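Long-range contacts in 11R-lipoxygenase (Gersemia fruticosa, PDB 3VF1), which probably oxygenates polyunsaturated fatty acids as a calcium-regulated, non-heme iron dioxygenase of the lipoxygenase family: residues D254-L262 and F336-P346; E324-P332 and T594-T602. All coordinates share one frame; numbering follows the deposited sequence.

In the fold
Following the chain from the N terminus, helix 254-262 comes first, then 324-332, and a few residues later the hairpin 336-346; 594-602 arrives last. Interaction 1 closes a loop of 73 residues, laying the helix against the hairpin of the five-stranded antiparallel sheet. Interaction 2 closes a far longer one of 261 residues, mostly helical, and brings the loop between helices 582-586 and 609-615 back to the chain leading into strand 333-338. Because 324-332 falls inside the first loop and 594-602 beyond it, the two closures cross instead of nesting. Their centres lie about 26 Å apart, and both contacts also reach helix 369-410, the long helix of the lipoxygenase domain.

Interaction 1 (D254-L262 and F336-P346); sequences DVWFGSQFL and FYLKNNDDIIP
A helix packed across a beta hairpin is the motif here: Gly258 of helix 254-262 sits on Ile345 of strand 344-346, their CA atoms 4.9 Å apart and the short axes at 107°. The hairpin, 336-346, belongs to the five-stranded antiparallel sheet and turns through a type I turn from Lys339 to Asp342. Gly258 allows this approach: its CA makes a CA-H...O contact with Ile344 O at 3.5 Å, and a beta carbon there would collide with that oxygen. Further along the helix, the edge of the Phe336 ring meets one face of the Phe261 ring, a T-shaped pair with centroids 5.1 Å apart and planes at 61°; CZ of Phe336 lies off centre, toward the rim. With CG anti to the backbone N (chi1 -176°), the Phe257 ring swings in toward Pro346, which its CD2 meets obliquely, 3.6 Å from Pro346 CG. At Leu262, CD1 comes within 4.0 Å of Ile344 CG1 as the two side chains reach toward each other tip to tip. Toward the turn, Val255 CG1 rests 3.6 Å from Asp343 OD2, while its CG2 touches Ile345 CG2. A water donates to Val255 O at 2.9 Å and to Ile344 O, so it bridges helix and strand. The carboxylates find their strongest partners beyond the two segments, Asp254 in Lys376 of helix 369-410 and Asp343 in Lys489; Arg380 adds a cation-pi contact to Phe261. The chemistry is therefore chiefly apolar and aromatic between helix and hairpin, with backbone carbonyls linked through water, whereas the charges join this unit to its surroundings.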
ATOM      1  N   ASP A 254       9.646  28.406   5.381  1.00 26.06           N
ATOM      2  CA  ASP A 254       8.340  28.439   4.725  1.00 27.01           C
ATOM      3  C   ASP A 254       8.353  27.725   3.376  1.00 29.66           C
ATOM      4  O   ASP A 254       7.349  27.140   2.968  1.00 28.48           O
ATOM      5  CB  ASP A 254       7.867  29.884   4.534  1.00 27.93           C
ATOM      6  CG  ASP A 254       7.245  30.470   5.790  1.00 30.38           C
ATOM      7  OD1 ASP A 254       7.019  29.715   6.760  1.00 27.93           O
ATOM      8  OD2 ASP A 254       6.967  31.688   5.802  1.00 30.38           O
ATOM      9  N   VAL A 255       9.485  27.780   2.680  1.00 27.59           N
ATOM     10  CA  VAL A 255       9.605  27.121   1.386  1.00 28.42           C
ATOM     11  C   VAL A 255       9.590  25.606   1.564  1.00 28.66           C
ATOM     12  O   VAL A 255       8.908  24.891   0.827  1.00 28.54           O
ATOM     13  CB  VAL A 255      10.887  27.542   0.651  1.00 28.38           C
ATOM     14  CG1 VAL A 255      11.138  26.639  -0.553  1.00 28.12           C
ATOM     15  CG2 VAL A 255      10.791  28.996   0.218  1.00 27.04           C
ATOM     16  N   TRP A 256      10.344  25.122   2.544  1.00 26.82           N
ATOM     17  CA  TRP A 256      10.346  23.701   2.866  1.00 25.54           C
ATOM     18  C   TRP A 256       8.961  23.272   3.329  1.00 25.50           C
ATOM     19  O   TRP A 256       8.451  22.234   2.914  1.00 25.81           O
ATOM     20  CB  TRP A 256      11.375  23.397   3.956  1.00 27.44           C
ATOM     21  CG  TRP A 256      11.236  22.021   4.527  1.00 26.18           C
ATOM     22  CD1 TRP A 256      10.409  21.635   5.539  1.00 26.85           C
ATOM     23  CD2 TRP A 256      11.942  20.843   4.117  1.00 29.06           C
ATOM     24  NE1 TRP A 256      10.556  20.292   5.787  1.00 26.41           N
ATOM     25  CE2 TRP A 256      11.493  19.782   4.927  1.00 27.91           C
ATOM     26  CE3 TRP A 256      12.912  20.582   3.142  1.00 28.01           C
ATOM     27  CZ2 TRP A 256      11.977  18.481   4.794  1.00 25.32           C
ATOM     28  CZ3 TRP A 256      13.393  19.290   3.013  1.00 22.98           C
ATOM     29  CH2 TRP A 256      12.925  18.256   3.833  1.00 25.36           C
ATOM     30  N   PHE A 257       8.355  24.088   4.185  1.00 27.38           N
ATOM     31  CA  PHE A 257       7.031  23.806   4.727  1.00 26.26           C
ATOM     32  C   PHE A 257       6.023  23.557   3.612  1.00 25.62           C
ATOM     33  O   PHE A 257       5.332  22.542   3.601  1.00 25.90           O
ATOM     34  CB  PHE A 257       6.563  24.975   5.594  1.00 24.72           C
ATOM     35  CG  PHE A 257       5.246  24.740   6.273  1.00 20.19           C
ATOM     36  CD1 PHE A 257       5.189  24.080   7.488  1.00 21.75           C
ATOM     37  CD2 PHE A 257       4.066  25.188   5.704  1.00 21.28           C
ATOM     38  CE1 PHE A 257       3.982  23.862   8.119  1.00 22.64           C
ATOM     39  CE2 PHE A 257       2.852  24.973   6.332  1.00 23.19           C
ATOM     40  CZ  PHE A 257       2.811  24.310   7.542  1.00 23.40           C
ATOM     41  N   GLY A 258       5.947  24.495   2.674  1.00 26.40           N
ATOM     42  CA  GLY A 258       5.040  24.373   1.549  1.00 27.55           C
ATOM     43  C   GLY A 258       5.293  23.109   0.753  1.00 30.76           C
ATOM     44  O   GLY A 258       4.352  22.427   0.343  1.00 28.91           O
ATOM     45  N   SER A 259       6.566  22.789   0.542  1.00 27.56           N
ATOM     46  CA  SER A 259       6.936  21.644  -0.285  1.00 28.41           C
ATOM     47  C   SER A 259       6.559  20.315   0.368  1.00 28.54           C
ATOM     48  O   SER A 259       6.481  19.295  -0.308  1.00 30.56           O
ATOM     49  CB  SER A 259       8.434  21.671  -0.602  1.00 27.29           C
ATOM     50  OG  SER A 259       9.217  21.304   0.520  1.00 32.80           O
ATOM     51  N   GLN A 260       6.323  20.326   1.677  1.00 28.62           N
ATOM     52  CA  GLN A 260       5.955  19.105   2.391  1.00 28.36           C
ATOM     53  C   GLN A 260       4.540  18.648   2.046  1.00 31.62           C
ATOM     54  O   GLN A 260       4.181  17.494   2.279  1.00 30.62           O
ATOM     55  CB  GLN A 260       6.082  19.299   3.903  1.00 30.90           C
ATOM     56  CG  GLN A 260       7.514  19.431   4.392  1.00 31.91           C
ATOM     57  CD  GLN A 260       8.388  18.279   3.941  1.00 30.59           C
ATOM     58  OE1 GLN A 260       8.436  17.229   4.585  1.00 30.19           O
ATOM     59  NE2 GLN A 260       9.083  18.466   2.824  1.00 31.71           N
ATOM     60  N   PHE A 261       3.737  19.554   1.495  1.00 29.09           N
ATOM     61  CA  PHE A 261       2.379  19.217   1.082  1.00 28.77           C
ATOM     62  C   PHE A 261       2.370  18.676  -0.343  1.00 29.26           C
ATOM     63  O   PHE A 261       1.342  18.211  -0.832  1.00 28.02           O
ATOM     64  CB  PHE A 261       1.467  20.442   1.194  1.00 29.57           C
ATOM     65  CG  PHE A 261       1.182  20.854   2.610  1.00 30.46           C
ATOM     66  CD1 PHE A 261       2.091  21.623   3.320  1.00 32.82           C
ATOM     67  CD2 PHE A 261       0.010  20.467   3.233  1.00 30.08           C
ATOM     68  CE1 PHE A 261       1.831  21.999   4.625  1.00 27.21           C
ATOM     69  CE2 PHE A 261      -0.255  20.840   4.538  1.00 31.02           C
ATOM     70  CZ  PHE A 261       0.657  21.608   5.233  1.00 29.94           C
ATOM     71  N   LEU A 262       3.524  18.736  -1.001  1.00 28.46           N
ATOM     72  CA  LEU A 262       3.670  18.221  -2.356  1.00 26.19           C
ATOM     73  C   LEU A 262       4.572  16.992  -2.385  1.00 27.38           C
ATOM     74  O   LEU A 262       4.270  16.006  -3.051  1.00 26.94           O
ATOM     75  CB  LEU A 262       4.271  19.292  -3.269  1.00 25.51           C
ATOM     76  CG  LEU A 262       3.480  20.585  -3.461  1.00 27.02           C
ATOM     77  CD1 LEU A 262       4.255  21.528  -4.366  1.00 28.60           C
ATOM     78  CD2 LEU A 262       2.103  20.301  -4.031  1.00 25.46           C
ATOM     79  N   PHE A 336      -1.820  28.927   0.288  1.00 22.80           N
ATOM     80  CA  PHE A 336      -0.463  28.933  -0.236  1.00 22.38           C
ATOM     81  C   PHE A 336      -0.364  29.779  -1.498  1.00 24.34           C
ATOM     82  O   PHE A 336      -1.353  30.001  -2.191  1.00 23.60           O
ATOM     83  CB  PHE A 336      -0.001  27.504  -0.529  1.00 20.98           C
ATOM     84  CG  PHE A 336       0.007  26.609   0.678  1.00 20.45           C
ATOM     85  CD1 PHE A 336      -1.178  26.135   1.213  1.00 20.79           C
ATOM     86  CD2 PHE A 336       1.199  26.235   1.273  1.00 22.29           C
ATOM     87  CE1 PHE A 336      -1.175  25.310   2.322  1.00 21.74           C
ATOM     88  CE2 PHE A 336       1.208  25.408   2.382  1.00 24.19           C
ATOM     89  CZ  PHE A 336       0.016  24.946   2.906  1.00 20.77           C
ATOM     90  N   TYR A 337       0.846  30.248  -1.782  1.00 23.59           N
ATOM     91  CA  TYR A 337       1.103  31.082  -2.947  1.00 23.05           C
ATOM     92  C   TYR A 337       2.171  30.435  -3.817  1.00 24.73           C
ATOM     93  O   TYR A 337       3.178  29.949  -3.311  1.00 25.56           O
ATOM     94  CB  TYR A 337       1.570  32.466  -2.500  1.00 26.16           C
ATOM     95  CG  TYR A 337       1.771  33.455  -3.627  1.00 26.24           C
ATOM     96  CD1 TYR A 337       0.689  33.971  -4.323  1.00 25.98           C
ATOM     97  CD2 TYR A 337       3.041  33.890  -3.978  1.00 22.14           C
ATOM     98  CE1 TYR A 337       0.863  34.881  -5.343  1.00 27.68           C
ATOM     99  CE2 TYR A 337       3.227  34.804  -5.000  1.00 24.19           C
ATOM    100  CZ  TYR A 337       2.133  35.294  -5.678  1.00 29.96           C
ATOM    101  OH  TYR A 337       2.303  36.204  -6.695  1.00 32.15           O
ATOM    102  N   LEU A 338       1.945  30.427  -5.126  1.00 25.25           N
ATOM    103  CA  LEU A 338       2.922  29.893  -6.065  1.00 27.87           C
ATOM    104  C   LEU A 338       3.901  30.988  -6.470  1.00 27.52           C
ATOM    105  O   LEU A 338       3.580  31.852  -7.280  1.00 28.23           O
ATOM    106  CB  LEU A 338       2.225  29.328  -7.303  1.00 27.09           C
ATOM    107  CG  LEU A 338       3.144  28.807  -8.410  1.00 28.14           C
ATOM    108  CD1 LEU A 338       3.971  27.626  -7.923  1.00 30.47           C
ATOM    109  CD2 LEU A 338       2.333  28.427  -9.636  1.00 29.11           C
ATOM    110  N   LYS A 339       5.096  30.946  -5.894  1.00 27.87           N
ATOM    111  CA  LYS A 339       6.105  31.966  -6.152  1.00 29.18           C
ATOM    112  C   LYS A 339       6.577  31.932  -7.601  1.00 28.56           C
ATOM    113  O   LYS A 339       6.310  30.980  -8.331  1.00 29.75           O
ATOM    114  CB  LYS A 339       7.292  31.785  -5.207  1.00 28.73           C
ATOM    115  CG  LYS A 339       6.947  32.013  -3.744  1.00 29.14           C
ATOM    116  CD  LYS A 339       8.100  31.633  -2.826  1.00 30.96           C
ATOM    117  CE  LYS A 339       9.329  32.490  -3.076  1.00 33.21           C
ATOM    118  NZ  LYS A 339      10.469  32.083  -2.207  1.00 36.85           N
ATOM    119  N   ASN A 340       7.279  32.984  -8.007  1.00 28.63           N
ATOM    120  CA  ASN A 340       7.742  33.115  -9.382  1.00 29.45           C
ATOM    121  C   ASN A 340       8.750  32.031  -9.751  1.00 31.68           C
ATOM    122  O   ASN A 340       8.901  31.689 -10.924  1.00 31.80           O
ATOM    123  CB  ASN A 340       8.365  34.495  -9.598  1.00 29.28           C
ATOM    124  CG  ASN A 340       8.546  34.831 -11.066  1.00 31.13           C
ATOM    125  OD1 ASN A 340       7.952  34.199 -11.937  1.00 32.63           O
ATOM    126  ND2 ASN A 340       9.366  35.838 -11.345  1.00 30.83           N
ATOM    127  N   ASN A 341       9.434  31.491  -8.745  1.00 32.84           N
ATOM    128  CA  ASN A 341      10.438  30.456  -8.969  1.00 30.77           C
ATOM    129  C   ASN A 341       9.886  29.050  -8.733  1.00 33.66           C
ATOM    130  O   ASN A 341      10.652  28.093  -8.607  1.00 32.72           O
ATOM    131  CB  ASN A 341      11.657  30.694  -8.076  1.00 30.01           C
ATOM    132  CG  ASN A 341      11.371  30.429  -6.612  1.00 33.86           C
ATOM    133  OD1 ASN A 341      10.215  30.316  -6.204  1.00 32.59           O
ATOM    134  ND2 ASN A 341      12.427  30.331  -5.810  1.00 30.29           N
ATOM    135  N   ASP A 342       8.561  28.943  -8.659  1.00 30.16           N
ATOM    136  CA  ASP A 342       7.863  27.654  -8.606  1.00 30.06           C
ATOM    137  C   ASP A 342       7.816  27.011  -7.216  1.00 30.75           C
ATOM    138  O   ASP A 342       7.343  25.884  -7.070  1.00 29.36           O
ATOM    139  CB  ASP A 342       8.454  26.672  -9.625  1.00 32.88           C
ATOM    140  CG  ASP A 342       8.227  27.116 -11.059  1.00 38.54           C
ATOM    141  OD1 ASP A 342       7.061  27.395 -11.415  1.00 34.69           O
ATOM    142  OD2 ASP A 342       9.213  27.196 -11.825  1.00 39.26           O
ATOM    143  N   ASP A 343       8.297  27.721  -6.200  1.00 31.11           N
ATOM    144  CA  ASP A 343       8.107  27.282  -4.819  1.00 29.03           C
ATOM    145  C   ASP A 343       6.756  27.762  -4.315  1.00 29.55           C
ATOM    146  O   ASP A 343       6.363  28.898  -4.580  1.00 32.23           O
ATOM    147  CB  ASP A 343       9.201  27.843  -3.910  1.00 31.73           C
ATOM    148  CG  ASP A 343      10.561  27.229  -4.178  1.00 39.52           C
ATOM    149  OD1 ASP A 343      10.612  26.085  -4.680  1.00 39.42           O
ATOM    150  OD2 ASP A 343      11.580  27.890  -3.876  1.00 38.09           O
ATOM    151  N   ILE A 344       6.042  26.905  -3.592  1.00 28.09           N
ATOM    152  CA  ILE A 344       4.819  27.338  -2.928  1.00 30.06           C
ATOM    153  C   ILE A 344       5.101  27.621  -1.455  1.00 27.98           C
ATOM    154  O   ILE A 344       5.830  26.879  -0.797  1.00 29.35           O
ATOM    155  CB  ILE A 344       3.666  26.314  -3.056  1.00 31.56           C
ATOM    156  CG1 ILE A 344       4.002  25.007  -2.338  1.00 28.80           C
ATOM    157  CG2 ILE A 344       3.353  26.047  -4.521  1.00 37.45           C
ATOM    158  CD1 ILE A 344       2.784  24.300  -1.796  1.00 35.67           C
ATOM    159  N   ILE A 345       4.535  28.711  -0.950  1.00 25.62           N
ATOM    160  CA  ILE A 345       4.722  29.089   0.444  1.00 27.49           C
ATOM    161  C   ILE A 345       3.380  29.316   1.121  1.00 25.40           C
ATOM    162  O   ILE A 345       2.432  29.767   0.484  1.00 24.61           O
ATOM    163  CB  ILE A 345       5.544  30.384   0.572  1.00 26.83           C
ATOM    164  CG1 ILE A 345       4.944  31.479  -0.317  1.00 25.26           C
ATOM    165  CG2 ILE A 345       6.995  30.129   0.209  1.00 25.66           C
ATOM    166  CD1 ILE A 345       5.537  32.852  -0.090  1.00 27.50           C
ATOM    167  N   PRO A 346       3.301  29.008   2.422  1.00 23.61           N
ATOM    168  CA  PRO A 346       2.101  29.317   3.202  1.00 23.81           C
ATOM    169  C   PRO A 346       1.999  30.820   3.433  1.00 25.56           C
ATOM    170  O   PRO A 346       3.006  31.451   3.745  1.00 24.31           O
ATOM    171  CB  PRO A 346       2.356  28.589   4.522  1.00 21.37           C
ATOM    172  CG  PRO A 346       3.839  28.573   4.650  1.00 21.92           C
ATOM    173  CD  PRO A 346       4.361  28.411   3.254  1.00 25.24           C
TER
HETATM  174  O   HOH W   1       8.109  24.990  -1.992  1.00 31.85           O

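Interaction 2 (E324-P332 and T594-T602); sequences EDKRYITTP and TLMRQPPPT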
ATOM      1  N   GLU A 324      -5.505  11.203  32.377  1.00 53.56           N
ATOM      2  CA  GLU A 324      -4.046  11.208  32.298  1.00 57.65           C
ATOM      3  C   GLU A 324      -3.515  11.497  30.894  1.00 56.01           C
ATOM      4  O   GLU A 324      -2.307  11.638  30.704  1.00 55.21           O
ATOM      5  CB  GLU A 324      -3.495   9.864  32.777  1.00 64.97           C
ATOM      6  CG  GLU A 324      -3.770   9.567  34.241  1.00 73.00           C
ATOM      7  CD  GLU A 324      -3.068  10.532  35.174  1.00 80.80           C
ATOM      8  OE1 GLU A 324      -2.161  11.256  34.712  1.00 81.21           O
ATOM      9  OE2 GLU A 324      -3.425  10.568  36.370  1.00 85.82           O
ATOM     10  N   ASP A 325      -4.409  11.585  29.914  1.00 52.07           N
ATOM     11  CA  ASP A 325      -3.992  11.800  28.533  1.00 44.76           C
ATOM     12  C   ASP A 325      -5.052  12.567  27.751  1.00 42.90           C
ATOM     13  O   ASP A 325      -6.083  12.012  27.375  1.00 39.92           O
ATOM     14  CB  ASP A 325      -3.709  10.457  27.853  1.00 45.93           C
ATOM     15  CG  ASP A 325      -2.867  10.602  26.600  1.00 46.92           C
ATOM     16  OD1 ASP A 325      -2.800  11.721  26.049  1.00 48.04           O
ATOM     17  OD2 ASP A 325      -2.272   9.594  26.164  1.00 45.37           O
ATOM     18  N   LYS A 326      -4.789  13.848  27.512  1.00 42.20           N
ATOM     19  CA  LYS A 326      -5.696  14.687  26.739  1.00 41.95           C
ATOM     20  C   LYS A 326      -4.979  15.241  25.514  1.00 38.83           C
ATOM     21  O   LYS A 326      -3.893  15.814  25.623  1.00 36.10           O
ATOM     22  CB  LYS A 326      -6.227  15.838  27.593  1.00 43.12           C
ATOM     23  CG  LYS A 326      -7.018  15.394  28.809  1.00 52.78           C
ATOM     24  CD  LYS A 326      -7.733  16.566  29.464  1.00 55.78           C
ATOM     25  CE  LYS A 326      -8.561  16.121  30.660  1.00 59.74           C
ATOM     26  NZ  LYS A 326      -7.716  15.606  31.775  1.00 64.19           N
ATOM     27  N   ARG A 327      -5.592  15.067  24.349  1.00 34.20           N
ATOM     28  CA  ARG A 327      -5.006  15.530  23.101  1.00 32.08           C
ATOM     29  C   ARG A 327      -5.985  16.432  22.365  1.00 31.62           C
ATOM     30  O   ARG A 327      -7.193  16.379  22.601  1.00 31.16           O
ATOM     31  CB  ARG A 327      -4.615  14.340  22.226  1.00 30.77           C
ATOM     32  CG  ARG A 327      -3.694  13.360  22.930  1.00 33.00           C
ATOM     33  CD  ARG A 327      -3.514  12.081  22.137  1.00 33.02           C
ATOM     34  NE  ARG A 327      -2.825  11.061  22.919  1.00 35.52           N
ATOM     35  CZ  ARG A 327      -2.639   9.808  22.520  1.00 38.12           C
ATOM     36  NH1 ARG A 327      -3.091   9.408  21.340  1.00 39.94           N
ATOM     37  NH2 ARG A 327      -2.000   8.954  23.305  1.00 41.75           N
ATOM     38  N   TYR A 328      -5.458  17.263  21.474  1.00 29.48           N
ATOM     39  CA  TYR A 328      -6.277  18.246  20.784  1.00 30.10           C
ATOM     40  C   TYR A 328      -5.976  18.286  19.295  1.00 29.05           C
ATOM     41  O   TYR A 328      -4.898  17.886  18.852  1.00 29.73           O
ATOM     42  CB  TYR A 328      -6.046  19.631  21.389  1.00 31.00           C
ATOM     43  CG  TYR A 328      -6.307  19.692  22.874  1.00 34.54           C
ATOM     44  CD1 TYR A 328      -5.325  19.325  23.785  1.00 34.17           C
ATOM     45  CD2 TYR A 328      -7.535  20.110  23.367  1.00 34.25           C
ATOM     46  CE1 TYR A 328      -5.559  19.374  25.144  1.00 35.01           C
ATOM     47  CE2 TYR A 328      -7.777  20.164  24.726  1.00 37.48           C
ATOM     48  CZ  TYR A 328      -6.786  19.794  25.610  1.00 34.98           C
ATOM     49  OH  TYR A 328      -7.021  19.844  26.964  1.00 42.30           O
ATOM     50  N   ILE A 329      -6.949  18.766  18.530  1.00 28.73           N
ATOM     51  CA  ILE A 329      -6.783  18.983  17.104  1.00 30.03           C
ATOM     52  C   ILE A 329      -7.788  20.040  16.679  1.00 30.10           C
ATOM     53  O   ILE A 329      -8.807  20.238  17.338  1.00 30.80           O
ATOM     54  CB  ILE A 329      -7.018  17.692  16.290  1.00 28.97           C
ATOM     55  CG1 ILE A 329      -6.306  17.768  14.937  1.00 28.00           C
ATOM     56  CG2 ILE A 329      -8.511  17.444  16.089  1.00 26.75           C
ATOM     57  CD1 ILE A 329      -4.793  17.823  15.032  1.00 28.87           C
ATOM     58  N   THR A 330      -7.496  20.725  15.582  1.00 29.34           N
ATOM     59  CA  THR A 330      -8.406  21.727  15.056  1.00 30.69           C
ATOM     60  C   THR A 330      -8.910  21.270  13.692  1.00 29.94           C
ATOM     61  O   THR A 330      -8.766  20.103  13.331  1.00 27.99           O
ATOM     62  CB  THR A 330      -7.723  23.105  14.946  1.00 31.24           C
ATOM     63  OG1 THR A 330      -6.762  23.093  13.883  1.00 31.97           O
ATOM     64  CG2 THR A 330      -7.031  23.460  16.253  1.00 30.03           C
ATOM     65  N   THR A 331      -9.511  22.187  12.945  1.00 27.09           N
ATOM     66  CA  THR A 331     -10.063  21.875  11.636  1.00 27.74           C
ATOM     67  C   THR A 331      -9.621  22.966  10.672  1.00 28.21           C
ATOM     68  O   THR A 331     -10.447  23.694  10.119  1.00 28.98           O
ATOM     69  CB  THR A 331     -11.596  21.809  11.696  1.00 30.41           C
ATOM     70  OG1 THR A 331     -12.116  23.087  12.079  1.00 30.87           O
ATOM     71  CG2 THR A 331     -12.041  20.764  12.707  1.00 28.28           C
ATOM     72  N   PRO A 332      -8.303  23.071  10.459  1.00 26.16           N
ATOM     73  CA  PRO A 332      -7.675  24.259   9.879  1.00 26.16           C
ATOM     74  C   PRO A 332      -7.846  24.416   8.375  1.00 27.54           C
ATOM     75  O   PRO A 332      -8.265  23.491   7.681  1.00 26.70           O
ATOM     76  CB  PRO A 332      -6.198  24.049  10.201  1.00 26.51           C
ATOM     77  CG  PRO A 332      -6.032  22.574  10.186  1.00 24.81           C
ATOM     78  CD  PRO A 332      -7.323  22.001  10.711  1.00 24.89           C
ATOM     79  N   THR A 594       2.184  14.656  15.498  1.00 26.55           N
ATOM     80  CA  THR A 594       1.148  13.629  15.494  1.00 28.44           C
ATOM     81  C   THR A 594       0.027  13.969  16.467  1.00 28.16           C
ATOM     82  O   THR A 594      -1.118  13.566  16.268  1.00 31.23           O
ATOM     83  CB  THR A 594       1.722  12.247  15.859  1.00 30.09           C
ATOM     84  OG1 THR A 594       2.320  12.295  17.160  1.00 30.74           O
ATOM     85  CG2 THR A 594       2.767  11.819  14.840  1.00 29.83           C
ATOM     86  N   LEU A 595       0.359  14.707  17.519  1.00 31.54           N
ATOM     87  CA  LEU A 595      -0.638  15.119  18.498  1.00 32.08           C
ATOM     88  C   LEU A 595      -0.271  16.448  19.144  1.00 31.29           C
ATOM     89  O   LEU A 595       0.865  16.910  19.038  1.00 30.23           O
ATOM     90  CB  LEU A 595      -0.803  14.043  19.577  1.00 30.88           C
ATOM     91  CG  LEU A 595       0.422  13.730  20.444  1.00 35.31           C
ATOM     92  CD1 LEU A 595       0.631  14.775  21.532  1.00 32.37           C
ATOM     93  CD2 LEU A 595       0.294  12.346  21.067  1.00 33.98           C
ATOM     94  N   MET A 596      -1.248  17.060  19.806  1.00 29.52           N
ATOM     95  CA  MET A 596      -1.015  18.247  20.614  1.00 28.81           C
ATOM     96  C   MET A 596      -1.585  18.003  22.006  1.00 30.82           C
ATOM     97  O   MET A 596      -2.691  17.486  22.148  1.00 28.73           O
ATOM     98  CB  MET A 596      -1.671  19.473  19.978  1.00 30.96           C
ATOM     99  CG  MET A 596      -0.995  19.954  18.701  1.00 31.02           C
ATOM    100  SD  MET A 596       0.686  20.546  18.973  1.00 38.47           S
ATOM    101  CE  MET A 596       1.059  21.267  17.379  1.00 32.48           C
ATOM    102  N   ARG A 597      -0.824  18.372  23.031  1.00 31.20           N
ATOM    103  CA  ARG A 597      -1.221  18.112  24.410  1.00 30.77           C
ATOM    104  C   ARG A 597      -1.925  19.309  25.037  1.00 32.10           C
ATOM    105  O   ARG A 597      -2.441  19.220  26.151  1.00 37.11           O
ATOM    106  CB  ARG A 597      -0.000  17.744  25.246  1.00 28.19           C
ATOM    107  CG  ARG A 597       0.612  16.406  24.888  1.00 30.80           C
ATOM    108  CD  ARG A 597       1.803  16.117  25.778  1.00 33.47           C
ATOM    109  NE  ARG A 597       2.892  17.056  25.529  1.00 35.31           N
ATOM    110  CZ  ARG A 597       3.734  17.503  26.457  1.00 34.22           C
ATOM    111  NH1 ARG A 597       3.627  17.106  27.718  1.00 34.13           N
ATOM    112  NH2 ARG A 597       4.691  18.355  26.119  1.00 36.80           N
ATOM    113  N   GLN A 598      -1.936  20.428  24.323  1.00 30.62           N
ATOM    114  CA  GLN A 598      -2.621  21.623  24.789  1.00 31.52           C
ATOM    115  C   GLN A 598      -3.522  22.148  23.686  1.00 31.31           C
ATOM    116  O   GLN A 598      -3.244  21.943  22.507  1.00 33.41           O
ATOM    117  CB  GLN A 598      -1.613  22.703  25.176  1.00 33.63           C
ATOM    118  CG  GLN A 598      -0.686  22.317  26.313  1.00 33.04           C
ATOM    119  CD  GLN A 598      -1.406  22.242  27.643  1.00 38.12           C
ATOM    120  OE1 GLN A 598      -2.509  22.767  27.795  1.00 43.73           O
ATOM    121  NE2 GLN A 598      -0.787  21.583  28.615  1.00 36.43           N
ATOM    122  N   PRO A 599      -4.614  22.824  24.063  1.00 31.61           N
ATOM    123  CA  PRO A 599      -5.468  23.434  23.042  1.00 30.16           C
ATOM    124  C   PRO A 599      -4.722  24.539  22.307  1.00 30.16           C
ATOM    125  O   PRO A 599      -3.730  25.048  22.824  1.00 32.72           O
ATOM    126  CB  PRO A 599      -6.636  24.008  23.852  1.00 35.72           C
ATOM    127  CG  PRO A 599      -6.106  24.172  25.238  1.00 32.59           C
ATOM    128  CD  PRO A 599      -5.103  23.077  25.430  1.00 33.10           C
ATOM    129  N   PRO A 600      -5.193  24.907  21.108  1.00 30.79           N
ATOM    130  CA  PRO A 600      -4.530  25.959  20.330  1.00 33.42           C
ATOM    131  C   PRO A 600      -4.636  27.310  21.023  1.00 36.91           C
ATOM    132  O   PRO A 600      -5.425  27.453  21.955  1.00 36.16           O
ATOM    133  CB  PRO A 600      -5.313  25.967  19.015  1.00 33.92           C
ATOM    134  CG  PRO A 600      -6.658  25.437  19.375  1.00 36.90           C
ATOM    135  CD  PRO A 600      -6.423  24.426  20.459  1.00 32.01           C
ATOM    136  N   PRO A 601      -3.845  28.293  20.577  1.00 38.87           N
ATOM    137  CA  PRO A 601      -3.909  29.636  21.160  1.00 38.93           C
ATOM    138  C   PRO A 601      -5.208  30.344  20.796  1.00 40.83           C
ATOM    139  O   PRO A 601      -5.767  30.090  19.729  1.00 43.94           O
ATOM    140  CB  PRO A 601      -2.715  30.349  20.521  1.00 41.73           C
ATOM    141  CG  PRO A 601      -2.507  29.649  19.228  1.00 40.32           C
ATOM    142  CD  PRO A 601      -2.865  28.212  19.479  1.00 38.77           C
ATOM    143  N   THR A 602      -5.684  31.214  21.679  1.00 45.58           N
ATOM    144  CA  THR A 602      -6.898  31.977  21.422  1.00 49.67           C
ATOM    145  C   THR A 602      -6.584  33.453  21.192  1.00 49.19           C
ATOM    146  O   THR A 602      -7.444  34.216  20.757  1.00 51.77           O
ATOM    147  CB  THR A 602      -7.893  31.856  22.591  1.00 52.65           C
ATOM    148  OG1 THR A 602      -7.239  32.204  23.817  1.00 55.43           O
ATOM    149  CG2 THR A 602      -8.435  30.437  22.692  1.00 50.09           C
TER
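Tyr328 and Pro599 lie side by side and point the same way, the pyrrolidine ring laid over one face of the phenol. Pro599 N stands above the centre of the aromatic ring, and Pro599 CD makes a CH-pi contact 3.8 Å from the Tyr328 ring centroid, 17° off the normal. The edge of that ring is turned to backbone: Tyr328 CE1 is 3.3 Å from Arg597 O, near the ring plane. With CG beside the backbone N (chi1 -56°), the ring is brought flat against Pro599, with its edge at Arg597 O. An alanine here is likely to open a gap over Pro599, leaving its ring without the aromatic face it packs on. The backbone bond between the segments runs from Tyr328 N to Met596 O at 2.9 Å, bent to 141° at the hydrogen; the same oxygen receives a CA-H...O contact from Arg327 CA at 3.2 Å. The CD2 methyl of Leu595 sits over one face of the Arg327 guanidinium, toward its rim, 3.8 Å from Arg327 NE. Asp325 holds that guanidinium side-on: NE reaches OD1, and NH2 forms a salt bridge to OD2 at 2.9 Å, both oxygens tilted from the guanidinium plane. NH1 donates to the carbonyls of Leu450 and Asp447, so all three nitrogens have partners. Thr330 and Pro600 slide past each other in opposite directions, with Thr330 CG2 3.7 Å from Pro600 CG. Around the pair of segments, Trp378 of helix 369-410 touches Thr330 and Met596, and Gln621 of helix 619-632 touches Asp325, Leu595 and Arg597; beyond Thr330 the chain enters strand 333-338.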